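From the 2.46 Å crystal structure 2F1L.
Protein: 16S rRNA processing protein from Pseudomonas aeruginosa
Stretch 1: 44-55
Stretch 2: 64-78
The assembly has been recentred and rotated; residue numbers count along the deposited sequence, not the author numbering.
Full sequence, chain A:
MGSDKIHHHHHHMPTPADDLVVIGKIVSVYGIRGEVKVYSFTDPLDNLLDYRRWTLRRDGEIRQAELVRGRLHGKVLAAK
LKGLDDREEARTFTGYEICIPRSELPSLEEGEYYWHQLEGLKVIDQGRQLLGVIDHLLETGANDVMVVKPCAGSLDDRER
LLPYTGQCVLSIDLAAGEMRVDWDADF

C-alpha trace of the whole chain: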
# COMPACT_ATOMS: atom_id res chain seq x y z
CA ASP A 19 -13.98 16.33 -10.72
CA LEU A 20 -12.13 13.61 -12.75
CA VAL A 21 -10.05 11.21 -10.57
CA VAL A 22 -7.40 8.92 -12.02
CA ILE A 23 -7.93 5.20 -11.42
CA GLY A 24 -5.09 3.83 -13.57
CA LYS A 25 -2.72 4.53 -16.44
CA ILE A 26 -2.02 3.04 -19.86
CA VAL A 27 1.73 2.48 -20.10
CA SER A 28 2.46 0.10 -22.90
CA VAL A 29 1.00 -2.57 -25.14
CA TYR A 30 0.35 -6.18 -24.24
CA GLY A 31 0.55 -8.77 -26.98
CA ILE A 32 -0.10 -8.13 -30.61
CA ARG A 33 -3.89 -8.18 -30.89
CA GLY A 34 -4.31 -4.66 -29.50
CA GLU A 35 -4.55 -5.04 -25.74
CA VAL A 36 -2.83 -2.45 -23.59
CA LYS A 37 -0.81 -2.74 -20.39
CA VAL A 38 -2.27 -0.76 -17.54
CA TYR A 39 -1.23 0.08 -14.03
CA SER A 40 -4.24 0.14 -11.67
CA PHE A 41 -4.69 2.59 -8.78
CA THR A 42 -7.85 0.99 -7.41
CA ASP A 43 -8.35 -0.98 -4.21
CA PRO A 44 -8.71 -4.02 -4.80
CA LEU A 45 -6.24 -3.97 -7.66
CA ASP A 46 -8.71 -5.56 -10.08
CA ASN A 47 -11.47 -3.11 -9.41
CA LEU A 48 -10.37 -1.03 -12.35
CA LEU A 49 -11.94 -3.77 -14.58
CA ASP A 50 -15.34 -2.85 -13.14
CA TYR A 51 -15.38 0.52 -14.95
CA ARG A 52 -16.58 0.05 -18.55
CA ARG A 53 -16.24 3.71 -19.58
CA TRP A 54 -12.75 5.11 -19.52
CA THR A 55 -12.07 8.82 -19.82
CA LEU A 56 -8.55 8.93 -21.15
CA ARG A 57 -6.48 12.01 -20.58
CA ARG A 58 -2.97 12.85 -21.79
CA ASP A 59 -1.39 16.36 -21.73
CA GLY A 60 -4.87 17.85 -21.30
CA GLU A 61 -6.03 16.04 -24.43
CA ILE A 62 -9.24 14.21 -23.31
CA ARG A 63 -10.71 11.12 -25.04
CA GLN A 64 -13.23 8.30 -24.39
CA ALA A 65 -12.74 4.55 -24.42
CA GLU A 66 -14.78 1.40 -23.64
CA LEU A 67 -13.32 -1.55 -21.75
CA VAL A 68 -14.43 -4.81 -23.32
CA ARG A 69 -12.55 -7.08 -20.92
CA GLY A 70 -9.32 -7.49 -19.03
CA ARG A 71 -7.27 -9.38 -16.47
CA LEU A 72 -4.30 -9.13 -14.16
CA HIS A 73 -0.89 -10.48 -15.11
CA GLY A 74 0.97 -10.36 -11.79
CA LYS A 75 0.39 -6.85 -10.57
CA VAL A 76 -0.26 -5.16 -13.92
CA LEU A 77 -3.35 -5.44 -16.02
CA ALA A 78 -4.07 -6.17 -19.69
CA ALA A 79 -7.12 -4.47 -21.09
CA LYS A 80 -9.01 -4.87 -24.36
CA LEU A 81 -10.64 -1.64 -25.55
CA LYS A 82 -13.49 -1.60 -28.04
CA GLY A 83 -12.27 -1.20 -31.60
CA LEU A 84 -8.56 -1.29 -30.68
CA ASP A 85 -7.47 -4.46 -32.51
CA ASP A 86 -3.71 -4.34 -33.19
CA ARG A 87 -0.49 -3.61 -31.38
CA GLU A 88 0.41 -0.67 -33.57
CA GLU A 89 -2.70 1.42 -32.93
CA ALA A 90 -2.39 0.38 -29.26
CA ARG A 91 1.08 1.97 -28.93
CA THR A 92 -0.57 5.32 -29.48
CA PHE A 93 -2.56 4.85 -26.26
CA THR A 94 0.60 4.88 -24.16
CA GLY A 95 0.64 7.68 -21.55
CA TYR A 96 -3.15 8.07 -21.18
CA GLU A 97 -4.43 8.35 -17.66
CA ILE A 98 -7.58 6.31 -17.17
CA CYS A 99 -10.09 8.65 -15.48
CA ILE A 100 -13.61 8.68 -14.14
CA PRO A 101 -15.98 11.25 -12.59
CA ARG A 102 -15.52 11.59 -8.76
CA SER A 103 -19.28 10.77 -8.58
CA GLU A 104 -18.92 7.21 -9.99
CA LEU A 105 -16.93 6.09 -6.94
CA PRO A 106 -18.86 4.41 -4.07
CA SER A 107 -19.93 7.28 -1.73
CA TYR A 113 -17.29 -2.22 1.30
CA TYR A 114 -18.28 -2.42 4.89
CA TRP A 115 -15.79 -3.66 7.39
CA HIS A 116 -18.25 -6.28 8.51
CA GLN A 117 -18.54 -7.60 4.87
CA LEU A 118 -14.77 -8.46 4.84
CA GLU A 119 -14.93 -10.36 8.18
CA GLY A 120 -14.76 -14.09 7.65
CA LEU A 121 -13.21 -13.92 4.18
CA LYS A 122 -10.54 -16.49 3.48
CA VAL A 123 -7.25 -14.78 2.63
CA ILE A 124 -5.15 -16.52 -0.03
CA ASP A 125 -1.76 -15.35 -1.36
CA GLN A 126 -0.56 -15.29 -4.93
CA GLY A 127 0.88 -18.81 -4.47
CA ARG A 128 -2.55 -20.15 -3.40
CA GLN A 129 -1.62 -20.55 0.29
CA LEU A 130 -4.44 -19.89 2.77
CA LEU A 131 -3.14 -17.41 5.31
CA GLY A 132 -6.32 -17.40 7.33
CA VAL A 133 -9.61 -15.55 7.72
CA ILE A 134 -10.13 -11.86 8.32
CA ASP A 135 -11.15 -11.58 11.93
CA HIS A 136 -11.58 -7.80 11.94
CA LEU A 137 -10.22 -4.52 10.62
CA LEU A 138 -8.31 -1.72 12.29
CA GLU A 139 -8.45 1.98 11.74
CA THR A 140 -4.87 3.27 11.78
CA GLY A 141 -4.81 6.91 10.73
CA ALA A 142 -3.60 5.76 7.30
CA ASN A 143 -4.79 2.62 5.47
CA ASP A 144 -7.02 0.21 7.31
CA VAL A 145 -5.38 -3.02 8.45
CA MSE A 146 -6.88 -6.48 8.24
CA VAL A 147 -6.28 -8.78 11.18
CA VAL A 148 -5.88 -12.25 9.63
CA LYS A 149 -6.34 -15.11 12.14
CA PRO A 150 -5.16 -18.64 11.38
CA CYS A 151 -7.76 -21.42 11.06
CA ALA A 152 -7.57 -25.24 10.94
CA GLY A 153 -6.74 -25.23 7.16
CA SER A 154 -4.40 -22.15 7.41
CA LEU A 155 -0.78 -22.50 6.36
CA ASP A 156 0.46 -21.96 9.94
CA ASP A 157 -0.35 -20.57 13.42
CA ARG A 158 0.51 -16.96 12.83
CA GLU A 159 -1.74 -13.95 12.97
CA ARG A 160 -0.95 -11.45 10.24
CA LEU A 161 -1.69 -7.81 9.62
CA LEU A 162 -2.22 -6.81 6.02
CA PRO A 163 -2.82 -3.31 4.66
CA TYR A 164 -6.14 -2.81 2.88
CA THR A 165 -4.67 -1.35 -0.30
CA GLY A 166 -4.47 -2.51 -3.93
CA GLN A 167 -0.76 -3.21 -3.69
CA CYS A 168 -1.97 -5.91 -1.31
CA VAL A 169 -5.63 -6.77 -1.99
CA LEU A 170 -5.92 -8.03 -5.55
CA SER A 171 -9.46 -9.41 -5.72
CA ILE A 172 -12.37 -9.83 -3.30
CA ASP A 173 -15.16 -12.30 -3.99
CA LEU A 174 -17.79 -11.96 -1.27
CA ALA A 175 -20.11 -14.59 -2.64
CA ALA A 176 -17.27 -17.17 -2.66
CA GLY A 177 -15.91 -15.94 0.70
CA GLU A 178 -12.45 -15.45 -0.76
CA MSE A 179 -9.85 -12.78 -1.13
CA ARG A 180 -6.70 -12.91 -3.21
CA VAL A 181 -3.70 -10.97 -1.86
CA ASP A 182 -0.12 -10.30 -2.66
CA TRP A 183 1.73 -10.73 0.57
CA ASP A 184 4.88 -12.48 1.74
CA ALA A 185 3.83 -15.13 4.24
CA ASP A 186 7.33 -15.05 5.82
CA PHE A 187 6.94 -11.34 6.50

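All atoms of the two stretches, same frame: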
# COMPACT_ATOMS: atom_id res chain seq x y z
N PRO A 44 -9.70 -3.03 -4.43
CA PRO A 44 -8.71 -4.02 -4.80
C PRO A 44 -8.06 -3.67 -6.11
O PRO A 44 -8.66 -2.93 -6.91
CB PRO A 44 -9.57 -5.26 -5.04
CG PRO A 44 -10.76 -5.08 -4.22
CD PRO A 44 -11.03 -3.64 -4.30
N LEU A 45 -6.90 -4.26 -6.39
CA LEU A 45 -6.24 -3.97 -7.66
C LEU A 45 -7.14 -4.17 -8.88
O LEU A 45 -7.02 -3.43 -9.87
CB LEU A 45 -4.99 -4.82 -7.82
CG LEU A 45 -3.94 -4.35 -8.85
CD1 LEU A 45 -3.41 -3.01 -8.51
CD2 LEU A 45 -2.80 -5.36 -8.88
N ASP A 46 -8.02 -5.16 -8.85
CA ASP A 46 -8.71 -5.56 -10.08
C ASP A 46 -9.99 -4.79 -10.30
O ASP A 46 -10.68 -5.00 -11.26
CB ASP A 46 -8.99 -7.07 -10.12
CG ASP A 46 -10.01 -7.51 -9.13
OD1 ASP A 46 -10.53 -6.64 -8.40
OD2 ASP A 46 -10.27 -8.73 -9.05
N ASN A 47 -10.26 -3.86 -9.41
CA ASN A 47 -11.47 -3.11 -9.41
C ASN A 47 -11.56 -2.18 -10.59
O ASN A 47 -12.63 -1.87 -11.06
CB ASN A 47 -11.52 -2.33 -8.11
CG ASN A 47 -12.82 -1.62 -7.94
OD1 ASN A 47 -13.86 -2.25 -8.01
ND2 ASN A 47 -12.79 -0.30 -7.75
N LEU A 48 -10.42 -1.74 -11.09
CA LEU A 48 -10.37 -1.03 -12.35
C LEU A 48 -11.20 -1.70 -13.46
O LEU A 48 -11.81 -1.01 -14.26
CB LEU A 48 -8.91 -0.91 -12.80
CG LEU A 48 -8.65 -0.22 -14.14
CD1 LEU A 48 -9.20 1.15 -14.10
CD2 LEU A 48 -7.22 -0.13 -14.41
N LEU A 49 -11.24 -3.02 -13.50
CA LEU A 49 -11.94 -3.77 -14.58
C LEU A 49 -13.46 -3.66 -14.47
O LEU A 49 -14.19 -4.01 -15.39
CB LEU A 49 -11.53 -5.25 -14.59
CG LEU A 49 -10.02 -5.53 -14.78
CD1 LEU A 49 -9.67 -7.02 -14.71
CD2 LEU A 49 -9.52 -4.94 -16.11
N ASP A 50 -13.92 -3.13 -13.35
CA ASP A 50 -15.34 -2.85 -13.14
C ASP A 50 -15.84 -1.54 -13.75
O ASP A 50 -17.02 -1.23 -13.67
CB ASP A 50 -15.65 -2.83 -11.63
CG ASP A 50 -15.49 -4.20 -10.97
OD1 ASP A 50 -15.52 -5.21 -11.69
OD2 ASP A 50 -15.31 -4.25 -9.75
N TYR A 51 -14.96 -0.74 -14.35
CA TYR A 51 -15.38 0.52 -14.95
C TYR A 51 -15.34 0.36 -16.45
O TYR A 51 -14.25 0.28 -17.01
CB TYR A 51 -14.44 1.64 -14.50
CG TYR A 51 -14.53 1.92 -13.02
CD1 TYR A 51 -15.55 2.69 -12.53
CD2 TYR A 51 -13.62 1.38 -12.13
CE1 TYR A 51 -15.67 2.95 -11.19
CE2 TYR A 51 -13.72 1.64 -10.76
CZ TYR A 51 -14.76 2.43 -10.30
OH TYR A 51 -14.93 2.74 -8.95
N ARG A 52 -16.50 0.28 -17.10
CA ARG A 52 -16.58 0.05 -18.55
C ARG A 52 -16.17 1.28 -19.39
O ARG A 52 -15.71 1.15 -20.51
CB ARG A 52 -17.98 -0.44 -18.95
CG ARG A 52 -18.13 -0.71 -20.47
CD ARG A 52 -19.53 -1.14 -20.87
NE ARG A 52 -19.98 -2.21 -19.99
N ARG A 53 -16.35 2.47 -18.83
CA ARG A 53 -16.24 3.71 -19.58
C ARG A 53 -15.07 4.51 -19.05
O ARG A 53 -15.12 5.12 -17.97
CB ARG A 53 -17.55 4.51 -19.56
CG ARG A 53 -18.57 4.01 -20.58
CD ARG A 53 -19.86 4.85 -20.61
NE ARG A 53 -20.26 5.31 -19.28
N TRP A 54 -14.01 4.50 -19.85
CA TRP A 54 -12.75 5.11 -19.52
C TRP A 54 -12.61 6.50 -20.15
O TRP A 54 -12.72 6.66 -21.37
CB TRP A 54 -11.66 4.18 -20.03
CG TRP A 54 -11.48 2.95 -19.20
CD1 TRP A 54 -12.31 2.48 -18.23
CD2 TRP A 54 -10.39 2.06 -19.26
NE1 TRP A 54 -11.79 1.37 -17.67
CE2 TRP A 54 -10.62 1.07 -18.30
CE3 TRP A 54 -9.24 2.00 -20.03
CZ2 TRP A 54 -9.72 0.03 -18.07
CZ3 TRP A 54 -8.37 0.95 -19.82
CH2 TRP A 54 -8.61 -0.02 -18.85
N THR A 55 -12.37 7.51 -19.32
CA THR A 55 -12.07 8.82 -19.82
C THR A 55 -10.56 8.96 -19.87
O THR A 55 -9.91 9.10 -18.83
CB THR A 55 -12.63 9.88 -18.89
OG1 THR A 55 -14.02 9.64 -18.70
CG2 THR A 55 -12.42 11.27 -19.46
N GLN A 64 -12.34 9.30 -25.00
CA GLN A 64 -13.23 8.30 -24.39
C GLN A 64 -12.92 6.93 -24.90
O GLN A 64 -12.65 6.78 -26.06
CB GLN A 64 -14.69 8.60 -24.77
CG GLN A 64 -15.21 9.92 -24.23
CD GLN A 64 -15.08 10.01 -22.71
OE1 GLN A 64 -15.27 9.02 -21.99
NE2 GLN A 64 -14.73 11.20 -22.22
N ALA A 65 -12.97 5.93 -24.02
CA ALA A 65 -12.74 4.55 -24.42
C ALA A 65 -13.63 3.60 -23.64
O ALA A 65 -14.04 3.91 -22.52
CB ALA A 65 -11.31 4.20 -24.22
N GLU A 66 -13.95 2.45 -24.26
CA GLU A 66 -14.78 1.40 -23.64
C GLU A 66 -13.98 0.14 -23.41
O GLU A 66 -13.40 -0.42 -24.34
CB GLU A 66 -15.97 1.03 -24.52
CG GLU A 66 -16.92 2.19 -24.69
CD GLU A 66 -18.38 1.78 -24.77
OE1 GLU A 66 -19.01 1.43 -23.72
OE2 GLU A 66 -18.89 1.83 -25.90
N LEU A 67 -13.99 -0.32 -22.17
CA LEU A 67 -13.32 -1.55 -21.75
C LEU A 67 -14.21 -2.72 -22.10
O LEU A 67 -15.32 -2.84 -21.58
CB LEU A 67 -13.14 -1.52 -20.22
CG LEU A 67 -12.51 -2.78 -19.62
CD1 LEU A 67 -11.10 -2.87 -20.07
CD2 LEU A 67 -12.55 -2.76 -18.10
N VAL A 68 -13.72 -3.59 -22.97
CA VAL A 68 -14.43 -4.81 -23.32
C VAL A 68 -14.18 -5.84 -22.26
O VAL A 68 -15.09 -6.37 -21.72
CB VAL A 68 -13.95 -5.37 -24.66
CG1 VAL A 68 -14.63 -6.73 -24.93
CG2 VAL A 68 -14.25 -4.36 -25.77
N ARG A 69 -12.92 -6.11 -21.94
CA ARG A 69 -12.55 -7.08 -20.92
C ARG A 69 -11.10 -6.88 -20.57
O ARG A 69 -10.35 -6.20 -21.29
CB ARG A 69 -12.72 -8.50 -21.46
CG ARG A 69 -11.84 -8.83 -22.66
CD ARG A 69 -11.71 -10.32 -22.93
NE ARG A 69 -12.76 -10.80 -23.81
CZ ARG A 69 -12.79 -10.60 -25.13
NH1 ARG A 69 -11.80 -9.94 -25.77
NH2 ARG A 69 -13.82 -11.10 -25.82
N GLY A 70 -10.70 -7.51 -19.48
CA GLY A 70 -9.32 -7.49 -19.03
C GLY A 70 -9.00 -8.53 -17.96
O GLY A 70 -9.84 -9.33 -17.56
N ARG A 71 -7.74 -8.51 -17.52
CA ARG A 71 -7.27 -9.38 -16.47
C ARG A 71 -5.93 -8.89 -15.95
O ARG A 71 -5.24 -8.11 -16.63
CB ARG A 71 -7.13 -10.80 -16.96
CG ARG A 71 -6.26 -10.94 -18.21
CD ARG A 71 -5.75 -12.37 -18.39
NE ARG A 71 -4.81 -12.67 -17.32
CZ ARG A 71 -4.31 -13.86 -17.04
NH1 ARG A 71 -4.57 -14.95 -17.78
NH2 ARG A 71 -3.50 -13.96 -15.99
N LEU A 72 -5.60 -9.35 -14.74
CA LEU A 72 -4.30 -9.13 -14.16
C LEU A 72 -3.27 -10.15 -14.71
O LEU A 72 -3.58 -11.31 -14.94
CB LEU A 72 -4.35 -9.34 -12.65
CG LEU A 72 -5.29 -8.58 -11.72
CD1 LEU A 72 -4.92 -8.91 -10.28
CD2 LEU A 72 -5.18 -7.12 -11.93
N HIS A 73 -2.06 -9.66 -14.90
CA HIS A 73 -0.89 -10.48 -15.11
C HIS A 73 0.12 -10.06 -14.02
O HIS A 73 0.82 -9.08 -14.16
CB HIS A 73 -0.32 -10.23 -16.50
CG HIS A 73 -1.17 -10.75 -17.61
ND1 HIS A 73 -1.23 -12.09 -17.95
CD2 HIS A 73 -1.96 -10.10 -18.51
CE1 HIS A 73 -2.04 -12.25 -18.99
NE2 HIS A 73 -2.50 -11.06 -19.36
N GLY A 74 0.16 -10.77 -12.92
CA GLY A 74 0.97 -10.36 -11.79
C GLY A 74 0.28 -9.19 -11.14
O GLY A 74 -0.87 -9.30 -10.69
N LYS A 75 0.96 -8.05 -11.15
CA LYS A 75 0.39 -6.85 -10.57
C LYS A 75 0.10 -5.77 -11.61
O LYS A 75 -0.29 -4.70 -11.27
CB LYS A 75 1.30 -6.32 -9.48
CG LYS A 75 1.46 -7.28 -8.28
CD LYS A 75 0.26 -7.25 -7.37
CE LYS A 75 0.29 -6.07 -6.40
NZ LYS A 75 1.50 -6.18 -5.50
N VAL A 76 0.26 -6.06 -12.89
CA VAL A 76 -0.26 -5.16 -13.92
C VAL A 76 -1.46 -5.76 -14.57
O VAL A 76 -1.70 -6.97 -14.43
CB VAL A 76 0.73 -4.91 -15.05
CG1 VAL A 76 1.99 -4.18 -14.51
CG2 VAL A 76 1.10 -6.23 -15.77
N LEU A 77 -2.19 -4.96 -15.34
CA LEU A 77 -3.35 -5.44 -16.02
C LEU A 77 -3.16 -5.40 -17.53
O LEU A 77 -2.43 -4.55 -18.02
CB LEU A 77 -4.54 -4.58 -15.70
CG LEU A 77 -5.25 -4.85 -14.39
CD1 LEU A 77 -4.42 -4.31 -13.26
CD2 LEU A 77 -6.62 -4.14 -14.37
N ALA A 78 -3.86 -6.28 -18.23
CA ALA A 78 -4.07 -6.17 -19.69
C ALA A 78 -5.55 -5.91 -19.96
O ALA A 78 -6.44 -6.55 -19.40
CB ALA A 78 -3.61 -7.43 -20.42

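The two stretches meet in two ways: as paired strands at one end and as a leucine-lined contact at the other, together burying 885 Å². Strand 53-55 runs antiparallel to strand 64-73, with axes 4.7 Å apart at closest approach and N-to-C directions 146° apart. Three backbone hydrogen bonds fix the register: Leu67 N to Arg52 O (2.8 Å, 166° at the hydrogen), Trp54 N to Ala65 O (2.7 Å) and Ala65 N to Trp54 O (2.8 Å). Between them, Glu66 CA lies 3.3 Å from Arg52 O, a CA-H...O contact that uses the same carbonyl.

Side chains alternate across this ladder. Trp54 and Ala65 share one face; Trp54 CB and Ala65 CB are 4.2 Å apart. Leu67 then covers the ring: its CB stands 4.3 Å from the centroid of the five-membered ring of Trp54, 22° off the normal, and its CD1 reaches 3.8 Å from Trp54 CZ2. The other face carries Arg53, Glu66, Thr55 and Gln64 and is open to solvent in part, with Thr55 OG1 3.6 Å from Gln64 OE1.

Before the strand, the 3-10 segment 47-50 presents Leu48 and Leu49 toward stretch 2. Leu49 is the main bump. Its CD2 lies 3.5 Å from Leu77 CD2 and 4.2 Å from Leu67 CD2, while its CD1 lies 3.6 Å from Gly70 C. The hollow depends on Gly70 lacking a side chain: an ideal CB there would sit 2.7 Å from Leu49 CD2, a clash. Leu48 CD2 adds a contact at 4.1 Å to Leu77 CD2.

Ahead of the 3-10 segment, Leu45 reaches the hairpin end, where a type II' turn spans His73 to Val76. Leu45 CD2 lies 3.5 Å from Lys75 O and 4.3 Å from Leu72 CD2, so backbone and aliphatic surfaces together receive it.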